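Local coordinates for protein glycosyl hydrolase, family 8 (Clostridium perfringens, PDB 3REN) that probably hydrolyses alpha-linked glucans, acting as a novel alpha-amylase built on an (alpha/alpha)6 barrel, at residues A[118-123]-A[176-181]; A[145-150]-A[186-191]. All blocks are in the same frame, centred on the assembly; numbering follows the deposited sequence.

In the fold
Interaction 1 is the deeper of the two, buried between helices 113-130 and 176-185, with its centre about 12 Å from that of the chain; interaction 2 lies farther out, about 21 Å from it and partly buried, between helices 133-150 and 188-201. Helices 113-130 and 133-150 follow each other in the chain, as do 176-185 and 188-201, and each contact takes one helix from each set. Interaction 1 fits a threonine against a lysine stem, with polar ends answered by neighbouring residues, whereas interaction 2 rests on an indole and a leucine beside an exposed lysine. The two meet where I120 CD1 packs on L146 CD1 and again where M179 touches W189.

Interaction 1: residues A[118-123]-A[176-181]; sequences RIIKAL and LPTMKL
T178 and K121 bury the most surface here, and they do so by fitting the short branched side chain of one helix against the aliphatic stem of the other. The OG1 of T178 lies 3.1 Å from CB of K121, a close carbon-to-oxygen contact. The same oxygen donates a hydrogen bond to the carbonyl oxygen of L117, one turn earlier on helix 113-130, so the hydroxyl is a polar link between the helices at a buried position. Its first torsion (chi1 -58°) sets OG1 beside the backbone N and turns CG2 the other way, to I120, whose CG2 it meets at 3.5 Å. One threonine thus offers its oxygen to the lysine side and its methyl to the isoleucine side, with I120 and T178 crossing nearly at right angles. The contact joins two helices of the (alpha/alpha)6 barrel that is the fold of this enzyme. Here the axes of segments 118-123 and 176-181 approach to 9.1 Å, with 52° between their N-to-C directions, while the backbones come nearest at K121 and T178, with 5.1 Å between their CA atoms. K121 leaves this point with CG anti to its own nitrogen (chi1 -176°) and runs on extended, passing T178 and then P177. Its CE rests 3.9 Å from CB of P177, a proline in the first turn of helix 176-185 whose ring supplies an apolar surface to the methylenes. Beyond that surface, the NZ of K121 forms a salt bridge with E243 OE2, at the end of helix 231-243. On the flank beside I120, I142 of helix 133-150 adds further apolar packing.

Interaction 2: residues A[145-150]-A[186-191]; sequences SLLKHA and DKKWEG
L147 lies against the indole of W189 with its forked end, using both methyls and the branch carbon. CG comes closest, 3.4 Å from CZ2 of the tryptophan, while CD2 sits over one face of the six-membered ring, 4.0 Å from its centroid and 21° off the ring normal. This is a CH-pi contact, displaced from the ring centre toward the rim. The other methyl, CD1, points to the pyrrole part and lies 3.5 Å from NE1, so the leucine spans the two rings of the indole. A chi2 of 92° turns the indole about perpendicular to the plane of CA, CB and CG, which presents a face to the leucine. L146 adds a lighter touch, its CD1 being 4.4 Å from W189 CH2. From the solvent side K188 runs alongside the leucine: its CD is 3.8 Å from L147 CD1, and its extended chain carries NZ on to a hydrogen bond with N144 OD1, on the same helix as L147. The start of helix 188-201 is held by D186, whose OD1 accepts a nearly straight capping bond from K188 N, at 3.1 Å and 171°. The leucine-indole packing joins helix 133-150 to helix 188-201 of the (alpha/alpha)6 barrel, with M179 and L182 of helix 176-185 also touching the indole. Cohesion between the two segments therefore rests on dispersion and shape, while the amine of K188 adds a directional polar tie to helix 133-150 through N144, just before segment 145-150.

Interaction 1: residues A[118-123]-A[176-181]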
loop_
_atom_site.group_PDB
_atom_site.type_symbol
_atom_site.label_atom_id
_atom_site.label_comp_id
_atom_site.label_asym_id
_atom_site.label_seq_id
_atom_site.Cartn_x
_atom_site.Cartn_y
_atom_site.Cartn_z
ATOM N N ARG A 118 -6.812 4.468 1.826
ATOM C CA ARG A 118 -6.760 3.007 1.878
ATOM C C ARG A 118 -7.882 2.439 2.759
ATOM O O ARG A 118 -8.465 1.394 2.442
ATOM C CB ARG A 118 -5.432 2.523 2.425
ATOM C CG ARG A 118 -5.209 1.018 2.278
ATOM C CD ARG A 118 -3.915 0.549 2.923
ATOM N NE ARG A 118 -2.698 1.067 2.268
ATOM C CZ ARG A 118 -1.948 2.073 2.724
ATOM N NH1 ARG A 118 -2.279 2.746 3.823
ATOM N NH2 ARG A 118 -0.855 2.431 2.060
ATOM N N ILE A 119 -8.142 3.101 3.878
ATOM C CA ILE A 119 -9.217 2.742 4.802
ATOM C C ILE A 119 -10.614 2.999 4.230
ATOM O O ILE A 119 -11.520 2.166 4.379
ATOM C CB ILE A 119 -8.974 3.421 6.174
ATOM C CG1 ILE A 119 -7.793 2.689 6.839
ATOM C CG2 ILE A 119 -10.266 3.311 7.096
ATOM C CD1 ILE A 119 -7.167 3.342 8.045
ATOM N N ILE A 120 -10.789 4.125 3.545
ATOM C CA ILE A 120 -12.029 4.396 2.857
ATOM C C ILE A 120 -12.288 3.292 1.837
ATOM O O ILE A 120 -13.400 2.808 1.750
ATOM C CB ILE A 120 -12.013 5.780 2.185
ATOM C CG1 ILE A 120 -12.205 6.873 3.229
ATOM C CG2 ILE A 120 -13.133 5.883 1.129
ATOM C CD1 ILE A 120 -11.380 8.170 2.915
ATOM N N LYS A 121 -11.260 2.893 1.076
ATOM C CA LYS A 121 -11.413 1.860 0.060
ATOM C C LYS A 121 -11.847 0.540 0.695
ATOM O O LYS A 121 -12.802 -0.069 0.228
ATOM C CB LYS A 121 -10.099 1.643 -0.710
ATOM C CG LYS A 121 -10.219 0.627 -1.875
ATOM C CD LYS A 121 -8.811 0.350 -2.467
ATOM C CE LYS A 121 -8.925 -0.274 -3.862
ATOM N NZ LYS A 121 -7.610 -0.823 -4.436
ATOM N N ALA A 122 -11.187 0.110 1.772
ATOM C CA ALA A 122 -11.573 -1.126 2.479
ATOM C C ALA A 122 -13.016 -1.068 2.987
ATOM O O ALA A 122 -13.760 -2.050 2.899
ATOM C CB ALA A 122 -10.636 -1.387 3.644
ATOM N N LEU A 123 -13.406 0.083 3.506
ATOM C CA LEU A 123 -14.786 0.303 3.992
ATOM C C LEU A 123 -15.835 0.267 2.877
ATOM O O LEU A 123 -16.892 -0.369 3.027
ATOM C CB LEU A 123 -14.873 1.592 4.805
ATOM C CG LEU A 123 -14.227 1.531 6.194
ATOM C CD1 LEU A 123 -14.093 2.941 6.745
ATOM C CD2 LEU A 123 -15.053 0.649 7.149
ATOM N N LEU A 176 -6.690 6.529 -7.093
ATOM C CA LEU A 176 -7.720 6.677 -8.070
ATOM C C LEU A 176 -8.890 5.718 -7.844
ATOM O O LEU A 176 -9.981 6.140 -7.976
ATOM C CB LEU A 176 -7.171 6.457 -9.474
ATOM C CG LEU A 176 -6.675 7.647 -10.277
ATOM C CD1 LEU A 176 -6.347 8.814 -9.526
ATOM C CD2 LEU A 176 -5.854 7.425 -11.504
ATOM N N PRO A 177 -8.651 4.462 -7.497
ATOM C CA PRO A 177 -9.779 3.545 -7.296
ATOM C C PRO A 177 -10.702 3.996 -6.170
ATOM O O PRO A 177 -11.915 3.898 -6.317
ATOM C CB PRO A 177 -9.108 2.191 -6.941
ATOM C CG PRO A 177 -7.767 2.318 -7.581
ATOM C CD PRO A 177 -7.369 3.758 -7.379
ATOM N N THR A 178 -10.137 4.480 -5.069
ATOM C CA THR A 178 -10.948 4.976 -3.968
ATOM C C THR A 178 -11.740 6.216 -4.435
ATOM O O THR A 178 -12.927 6.346 -4.141
ATOM C CB THR A 178 -10.051 5.314 -2.762
ATOM O OG1 THR A 178 -9.303 4.142 -2.368
ATOM C CG2 THR A 178 -10.887 5.803 -1.598
HETATM N N MSE A 179 -11.096 7.121 -5.171
HETATM C CA MSE A 179 -11.784 8.338 -5.633
HETATM C C MSE A 179 -12.936 8.007 -6.599
HETATM O O MSE A 179 -13.963 8.683 -6.609
HETATM C CB MSE A 179 -10.817 9.358 -6.261
HETATM C CG MSE A 179 -9.836 9.939 -5.255
HETATM SE SE MSE A 179 -8.384 10.762 -6.251
HETATM C CE MSE A 179 -7.175 11.275 -4.827
ATOM N N LYS A 180 -12.732 7.003 -7.436
ATOM C CA LYS A 180 -13.771 6.478 -8.299
ATOM C C LYS A 180 -14.917 5.918 -7.451
ATOM O O LYS A 180 -16.063 6.315 -7.631
ATOM C CB LYS A 180 -13.210 5.360 -9.157
ATOM C CG LYS A 180 -14.244 4.735 -10.113
ATOM C CD LYS A 180 -13.546 4.132 -11.293
ATOM C CE LYS A 180 -14.571 3.542 -12.240
ATOM N NZ LYS A 180 -13.877 3.147 -13.470
ATOM N N LEU A 181 -14.634 5.087 -6.483
ATOM C CA LEU A 181 -15.706 4.600 -5.658
ATOM C C LEU A 181 -16.445 5.765 -4.975
ATOM O O LEU A 181 -17.643 5.811 -4.993
ATOM C CB LEU A 181 -15.158 3.703 -4.600
ATOM C CG LEU A 181 -15.035 2.235 -4.868
ATOM C CD1 LEU A 181 -15.569 1.744 -6.120
ATOM C CD2 LEU A 181 -13.861 1.573 -4.403
#

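Interaction 2: residues A[145-150]-A[186-191]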
loop_
_atom_site.group_PDB
_atom_site.type_symbol
_atom_site.label_atom_id
_atom_site.label_comp_id
_atom_site.label_asym_id
_atom_site.label_seq_id
_atom_site.Cartn_x
_atom_site.Cartn_y
_atom_site.Cartn_z
ATOM N N SER A 145 -13.931 14.633 5.845
ATOM C CA SER A 145 -12.794 15.203 6.574
ATOM C C SER A 145 -11.557 15.417 5.703
ATOM O O SER A 145 -10.812 16.376 5.906
ATOM C CB SER A 145 -12.428 14.315 7.757
ATOM O OG SER A 145 -13.510 14.254 8.650
ATOM N N LEU A 146 -11.318 14.518 4.753
ATOM C CA LEU A 146 -10.229 14.718 3.777
ATOM C C LEU A 146 -10.508 15.954 2.947
ATOM O O LEU A 146 -9.601 16.759 2.726
ATOM C CB LEU A 146 -10.072 13.544 2.823
ATOM C CG LEU A 146 -9.138 12.400 3.163
ATOM C CD1 LEU A 146 -9.264 11.347 2.061
ATOM C CD2 LEU A 146 -7.698 12.884 3.373
ATOM N N LEU A 147 -11.754 16.107 2.495
ATOM C CA LEU A 147 -12.140 17.276 1.667
ATOM C C LEU A 147 -12.023 18.601 2.423
ATOM O O LEU A 147 -11.584 19.612 1.858
ATOM C CB LEU A 147 -13.556 17.142 1.123
ATOM C CG LEU A 147 -13.678 16.121 -0.001
ATOM C CD1 LEU A 147 -15.124 15.965 -0.358
ATOM C CD2 LEU A 147 -12.854 16.489 -1.237
ATOM N N LYS A 148 -12.462 18.577 3.669
ATOM C CA LYS A 148 -12.370 19.710 4.563
ATOM C C LYS A 148 -10.946 20.087 4.970
ATOM O O LYS A 148 -10.649 21.264 5.168
ATOM C CB LYS A 148 -13.217 19.466 5.815
ATOM C CG LYS A 148 -13.180 20.604 6.822
ATOM N N HIS A 149 -10.080 19.089 5.150
ATOM C CA HIS A 149 -8.807 19.344 5.802
ATOM C C HIS A 149 -7.577 19.161 4.934
ATOM O O HIS A 149 -6.492 19.641 5.296
ATOM C CB HIS A 149 -8.650 18.479 7.047
ATOM C CG HIS A 149 -9.663 18.763 8.108
ATOM N ND1 HIS A 149 -9.797 20.003 8.695
ATOM C CD2 HIS A 149 -10.610 17.977 8.668
ATOM C CE1 HIS A 149 -10.771 19.960 9.591
ATOM N NE2 HIS A 149 -11.279 18.742 9.591
ATOM N N ALA A 150 -7.718 18.472 3.811
ATOM C CA ALA A 150 -6.543 18.146 3.008
ATOM C C ALA A 150 -6.622 18.647 1.577
ATOM O O ALA A 150 -5.687 18.411 0.812
ATOM C CB ALA A 150 -6.309 16.661 2.991
ATOM N N ASP A 186 -20.853 10.338 -4.312
ATOM C CA ASP A 186 -21.026 11.790 -4.449
ATOM C C ASP A 186 -20.185 12.441 -5.549
ATOM O O ASP A 186 -18.946 12.332 -5.561
ATOM C CB ASP A 186 -20.719 12.491 -3.124
ATOM C CG ASP A 186 -21.421 13.836 -3.011
ATOM O OD1 ASP A 186 -21.207 14.713 -3.880
ATOM O OD2 ASP A 186 -22.202 14.010 -2.051
ATOM N N LYS A 187 -20.848 13.192 -6.402
ATOM C CA LYS A 187 -20.255 13.818 -7.548
ATOM C C LYS A 187 -19.136 14.788 -7.231
ATOM O O LYS A 187 -18.290 14.964 -8.026
ATOM C CB LYS A 187 -21.315 14.378 -8.500
ATOM C CG LYS A 187 -21.038 15.750 -9.078
ATOM N N LYS A 188 -19.110 15.383 -6.063
ATOM C CA LYS A 188 -17.966 16.270 -5.730
ATOM C C LYS A 188 -16.614 15.559 -5.904
ATOM O O LYS A 188 -15.598 16.208 -6.124
ATOM C CB LYS A 188 -18.050 16.878 -4.327
ATOM C CG LYS A 188 -18.215 15.886 -3.186
ATOM C CD LYS A 188 -18.583 16.606 -1.873
ATOM C CE LYS A 188 -19.077 15.565 -0.867
ATOM N NZ LYS A 188 -19.165 16.065 0.533
ATOM N N TRP A 189 -16.609 14.228 -5.810
ATOM C CA TRP A 189 -15.355 13.473 -5.951
ATOM C C TRP A 189 -14.862 13.286 -7.383
ATOM O O TRP A 189 -13.714 12.863 -7.579
ATOM C CB TRP A 189 -15.405 12.148 -5.204
ATOM C CG TRP A 189 -15.209 12.353 -3.724
ATOM C CD1 TRP A 189 -16.186 12.536 -2.787
ATOM C CD2 TRP A 189 -13.965 12.440 -3.036
ATOM N NE1 TRP A 189 -15.612 12.717 -1.545
ATOM C CE2 TRP A 189 -14.253 12.652 -1.671
ATOM C CE3 TRP A 189 -12.613 12.321 -3.441
ATOM C CZ2 TRP A 189 -13.243 12.786 -0.692
ATOM C CZ3 TRP A 189 -11.617 12.447 -2.468
ATOM C CH2 TRP A 189 -11.938 12.675 -1.110
ATOM N N GLU A 190 -15.712 13.606 -8.375
ATOM C CA GLU A 190 -15.327 13.554 -9.807
ATOM C C GLU A 190 -14.248 14.552 -10.138
ATOM O O GLU A 190 -13.293 14.239 -10.877
ATOM C CB GLU A 190 -16.529 13.793 -10.728
ATOM C CG GLU A 190 -17.542 12.657 -10.662
ATOM C CD GLU A 190 -18.743 12.855 -11.583
ATOM O OE1 GLU A 190 -18.869 13.939 -12.235
ATOM O OE2 GLU A 190 -19.552 11.892 -11.653
ATOM N N GLY A 191 -14.404 15.763 -9.601
ATOM C CA GLY A 191 -13.404 16.796 -9.778
ATOM C C GLY A 191 -12.074 16.396 -9.151
ATOM O O GLY A 191 -11.008 16.692 -9.700
#